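Local structure of putative capsid protein of prophage (Escherichia coli CFT073, 3BQW) at residues 233-236 with 237-240; 339-342 with 343-346. The protein is a putative prophage capsid protein of the major capsid protein E family and probably builds the shell of a phage head. All blocks are in the same frame, centred on the assembly; numbering follows the deposited sequence.

From the N terminus, the chain first reaches interaction 1, where the loop after helix 221-226 turns into helix 236-241; the contact closes the first turn of that helix and, through Tyr253, joins it to strand 248-254. Some hundred residues later, interaction 2 closes the short connection between strand 327-338, which belongs to one mixed sheet, and strand 346-349, which belongs to another. The two are in series, neither nesting nor crossing, and their nearest atoms lie about 12 Å apart. Helix 30-35 approaches both: its Thr33 and Leu34 touch Ala240 of interaction 1, and its Phe35 meets the Phe345 ring of interaction 2.

Interaction 1. Residues 233-236 with 237-240; sequences SESA and AELA
Ser235 OG accepts the backbone N-H of Glu238 at 3.0 Å (N-H...O 156°) and is also hydrogen-bonded to the hydroxyl of Tyr253, so two groups grip this one oxygen. The hydroxyl is turned in between its own backbone N and carbonyl carbon (chi1 72°), which directs it at the amide three residues on and sets it 3.3 Å from Glu238 CB. The Glu238 chain runs back along the preceding loop, extended beyond CG, with CG anti to the backbone N (chi1 -160°). Its carboxylate thereby reaches the start of the loop: OE2 lies 2.7 Å from Ser233 N in a weak, bent bond; a further bond from Glu234 N to OE1 is doubtful. OE1 does bond Tyr253 OH, so the same tyrosine steadies both the cap and the carboxylate. Beyond the cap, Leu239 N donates to Ser235 O at 2.9 Å in a nearly straight bond, and Ala240 N repeats the pattern to Ala236 O. Leu239 reaches back with CD1 to within 3.4 Å of Ser233 CB, a tight carbon contact. The arrangement is that of a serine N-cap, here opening helix 236-241, with Ser235 hydroxyl and carbonyl binding the amides of Glu238 and Leu239 respectively.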
loop_
_atom_site.group_PDB
_atom_site.type_symbol
_atom_site.label_atom_id
_atom_site.label_comp_id
_atom_site.label_asym_id
_atom_site.label_seq_id
_atom_site.Cartn_x
_atom_site.Cartn_y
_atom_site.Cartn_z
ATOM N N SER A 233 -1.043 18.966 -12.656
ATOM C CA SER A 233 -1.907 18.770 -11.471
ATOM C C SER A 233 -3.411 18.813 -11.796
ATOM O O SER A 233 -4.256 19.110 -10.929
ATOM C CB SER A 233 -1.551 19.808 -10.411
ATOM O OG SER A 233 -0.177 19.700 -10.090
ATOM N N GLU A 234 -3.721 18.457 -13.046
ATOM C CA GLU A 234 -5.020 18.703 -13.656
ATOM C C GLU A 234 -6.019 17.596 -13.279
ATOM O O GLU A 234 -7.218 17.720 -13.561
ATOM C CB GLU A 234 -4.844 18.779 -15.182
ATOM C CG GLU A 234 -5.884 19.617 -15.931
ATOM C CD GLU A 234 -5.327 20.943 -16.474
ATOM O OE1 GLU A 234 -4.713 21.713 -15.697
ATOM O OE2 GLU A 234 -5.513 21.213 -17.684
ATOM N N SER A 235 -5.517 16.525 -12.651
ATOM C CA SER A 235 -6.327 15.367 -12.267
ATOM C C SER A 235 -5.918 14.834 -10.897
ATOM O O SER A 235 -4.799 15.076 -10.440
ATOM C CB SER A 235 -6.193 14.261 -13.325
ATOM O OG SER A 235 -4.914 13.623 -13.315
ATOM N N ALA A 236 -6.832 14.114 -10.243
ATOM C CA ALA A 236 -6.507 13.344 -9.037
ATOM C C ALA A 236 -5.339 12.366 -9.273
ATOM O O ALA A 236 -4.490 12.199 -8.400
ATOM C CB ALA A 236 -7.726 12.572 -8.554
ATOM N N ALA A 237 -5.321 11.717 -10.445
ATOM C CA ALA A 237 -4.233 10.787 -10.817
ATOM C C ALA A 237 -2.885 11.494 -10.746
ATOM O O ALA A 237 -1.942 11.023 -10.136
ATOM C CB ALA A 237 -4.466 10.221 -12.230
ATOM N N GLU A 238 -2.835 12.674 -11.346
ATOM C CA GLU A 238 -1.620 13.482 -11.423
ATOM C C GLU A 238 -1.172 14.035 -10.068
ATOM O O GLU A 238 0.004 13.980 -9.706
ATOM C CB GLU A 238 -1.870 14.616 -12.408
ATOM C CG GLU A 238 -0.643 15.198 -12.929
ATOM C CD GLU A 238 -0.894 16.229 -14.002
ATOM O OE1 GLU A 238 -2.001 16.292 -14.617
ATOM O OE2 GLU A 238 0.064 17.000 -14.209
ATOM N N LEU A 239 -2.112 14.594 -9.332
ATOM C CA LEU A 239 -1.876 14.995 -7.949
ATOM C C LEU A 239 -1.295 13.871 -7.069
ATOM O O LEU A 239 -0.368 14.091 -6.280
ATOM C CB LEU A 239 -3.191 15.461 -7.326
ATOM C CG LEU A 239 -3.428 16.937 -7.025
ATOM C CD1 LEU A 239 -3.249 17.857 -8.240
ATOM C CD2 LEU A 239 -4.851 17.023 -6.438
ATOM N N ALA A 240 -1.859 12.675 -7.179
ATOM C CA ALA A 240 -1.362 11.536 -6.408
ATOM C C ALA A 240 0.124 11.200 -6.641
ATOM O O ALA A 240 0.755 10.647 -5.749
ATOM C CB ALA A 240 -2.216 10.310 -6.664
#

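Interaction 2. Residues 339-342 with 343-346; sequences PADI and RKFV
Asp341 and Arg343 face each other in a salt-bridge network that also includes Lys344, built on an Asx turn overlaid on a type I beta turn, 341-344, in the connection between strands 327-338 and 346-349. Among the ionic contacts, the guanidinium grips the carboxylate side-on, with one nitrogen to each oxygen. NE donates to the syn lone pair of Asp341 OD1 at 2.9 Å, almost straight and within the guanidinium plane, whereas NH2 reaches OD2 at 3.1 Å from above the carboxylate; the two planes are 36° apart. Lys344 adds a long salt bridge, its NZ 3.7 Å from Asp341 OD2.

Backbone amides join in. Arg343 N also donates to Asp341 OD1, from above the carboxylate plane, so OD1 takes two bonds from one residue. With chi1 at -173°, CG lies opposite the Asp341 N, which carries OD1 forward beneath the Arg343 amide. Lys344 N bonds Asp341 O at 3.3 Å, and this carbonyl also accepts from Asn289 ND2. Phe345 N makes only a weak bond to Ile342 O.

Around the Phe345 ring, stacked edge-to-face with Phe35, the contacts are looser. Ile342 O is a polar neighbour at the ring edge, 3.5 Å from CD2. The apolar contact is made by the same CD2, which touches Ile342 CD1 at 4.2 Å.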
loop_
_atom_site.group_PDB
_atom_site.type_symbol
_atom_site.label_atom_id
_atom_site.label_comp_id
_atom_site.label_asym_id
_atom_site.label_seq_id
_atom_site.Cartn_x
_atom_site.Cartn_y
_atom_site.Cartn_z
ATOM N N PRO A 339 -11.827 -2.255 -0.545
ATOM C CA PRO A 339 -12.112 -1.515 -1.773
ATOM C C PRO A 339 -13.507 -0.960 -1.768
ATOM O O PRO A 339 -14.356 -1.434 -1.016
ATOM C CB PRO A 339 -11.959 -2.573 -2.865
ATOM C CG PRO A 339 -12.400 -3.843 -2.207
ATOM C CD PRO A 339 -11.903 -3.720 -0.761
ATOM N N ALA A 340 -13.737 0.056 -2.593
ATOM C CA ALA A 340 -15.072 0.543 -2.830
ATOM C C ALA A 340 -15.721 -0.519 -3.708
ATOM O O ALA A 340 -16.457 -1.334 -3.188
ATOM C CB ALA A 340 -15.080 1.935 -3.470
ATOM N N ASP A 341 -15.412 -0.559 -5.000
ATOM C CA ASP A 341 -15.989 -1.541 -5.923
ATOM C C ASP A 341 -14.874 -2.252 -6.722
ATOM O O ASP A 341 -14.280 -1.659 -7.628
ATOM C CB ASP A 341 -16.985 -0.844 -6.853
ATOM C CG ASP A 341 -17.765 -1.798 -7.730
ATOM O OD1 ASP A 341 -17.508 -3.012 -7.742
ATOM O OD2 ASP A 341 -18.685 -1.321 -8.420
ATOM N N ILE A 342 -14.604 -3.516 -6.381
ATOM C CA ILE A 342 -13.523 -4.297 -7.014
ATOM C C ILE A 342 -13.780 -4.537 -8.509
ATOM O O ILE A 342 -12.859 -4.806 -9.278
ATOM C CB ILE A 342 -13.292 -5.665 -6.258
ATOM C CG1 ILE A 342 -11.853 -6.178 -6.442
ATOM C CG2 ILE A 342 -14.386 -6.729 -6.615
ATOM C CD1 ILE A 342 -10.776 -5.379 -5.625
ATOM N N ARG A 343 -15.036 -4.424 -8.923
ATOM C CA ARG A 343 -15.398 -4.732 -10.306
ATOM C C ARG A 343 -14.907 -3.669 -11.291
ATOM O O ARG A 343 -14.939 -3.867 -12.478
ATOM C CB ARG A 343 -16.909 -4.927 -10.428
ATOM C CG ARG A 343 -17.459 -6.006 -9.497
ATOM C CD ARG A 343 -18.973 -5.996 -9.505
ATOM N NE ARG A 343 -19.499 -4.747 -8.980
ATOM C CZ ARG A 343 -20.788 -4.397 -8.991
ATOM N NH1 ARG A 343 -21.716 -5.203 -9.494
ATOM N NH2 ARG A 343 -21.151 -3.224 -8.481
ATOM N N LYS A 344 -14.458 -2.539 -10.772
ATOM C CA LYS A 344 -13.991 -1.420 -11.581
ATOM C C LYS A 344 -12.481 -1.408 -11.818
ATOM O O LYS A 344 -11.920 -0.369 -12.191
ATOM C CB LYS A 344 -14.430 -0.122 -10.908
ATOM C CG LYS A 344 -15.926 0.043 -10.818
ATOM C CD LYS A 344 -16.270 1.385 -10.137
ATOM C CE LYS A 344 -17.791 1.675 -10.213
ATOM N NZ LYS A 344 -18.239 2.361 -8.972
ATOM N N PHE A 345 -11.825 -2.547 -11.593
ATOM C CA PHE A 345 -10.397 -2.723 -11.853
ATOM C C PHE A 345 -10.216 -3.802 -12.897
ATOM O O PHE A 345 -10.831 -4.864 -12.801
ATOM C CB PHE A 345 -9.695 -3.158 -10.575
ATOM C CG PHE A 345 -9.719 -2.117 -9.501
ATOM C CD1 PHE A 345 -8.871 -1.006 -9.578
ATOM C CD2 PHE A 345 -10.574 -2.229 -8.433
ATOM C CE1 PHE A 345 -8.881 -0.061 -8.610
ATOM C CE2 PHE A 345 -10.591 -1.273 -7.456
ATOM C CZ PHE A 345 -9.739 -0.183 -7.537
ATOM N N VAL A 346 -9.423 -3.509 -13.928
ATOM C CA VAL A 346 -9.042 -4.493 -14.919
ATOM C C VAL A 346 -7.512 -4.591 -14.900
ATOM O O VAL A 346 -6.822 -3.589 -14.985
ATOM C CB VAL A 346 -9.558 -4.095 -16.336
ATOM C CG1 VAL A 346 -9.057 -5.072 -17.400
ATOM C CG2 VAL A 346 -11.128 -3.969 -16.352
#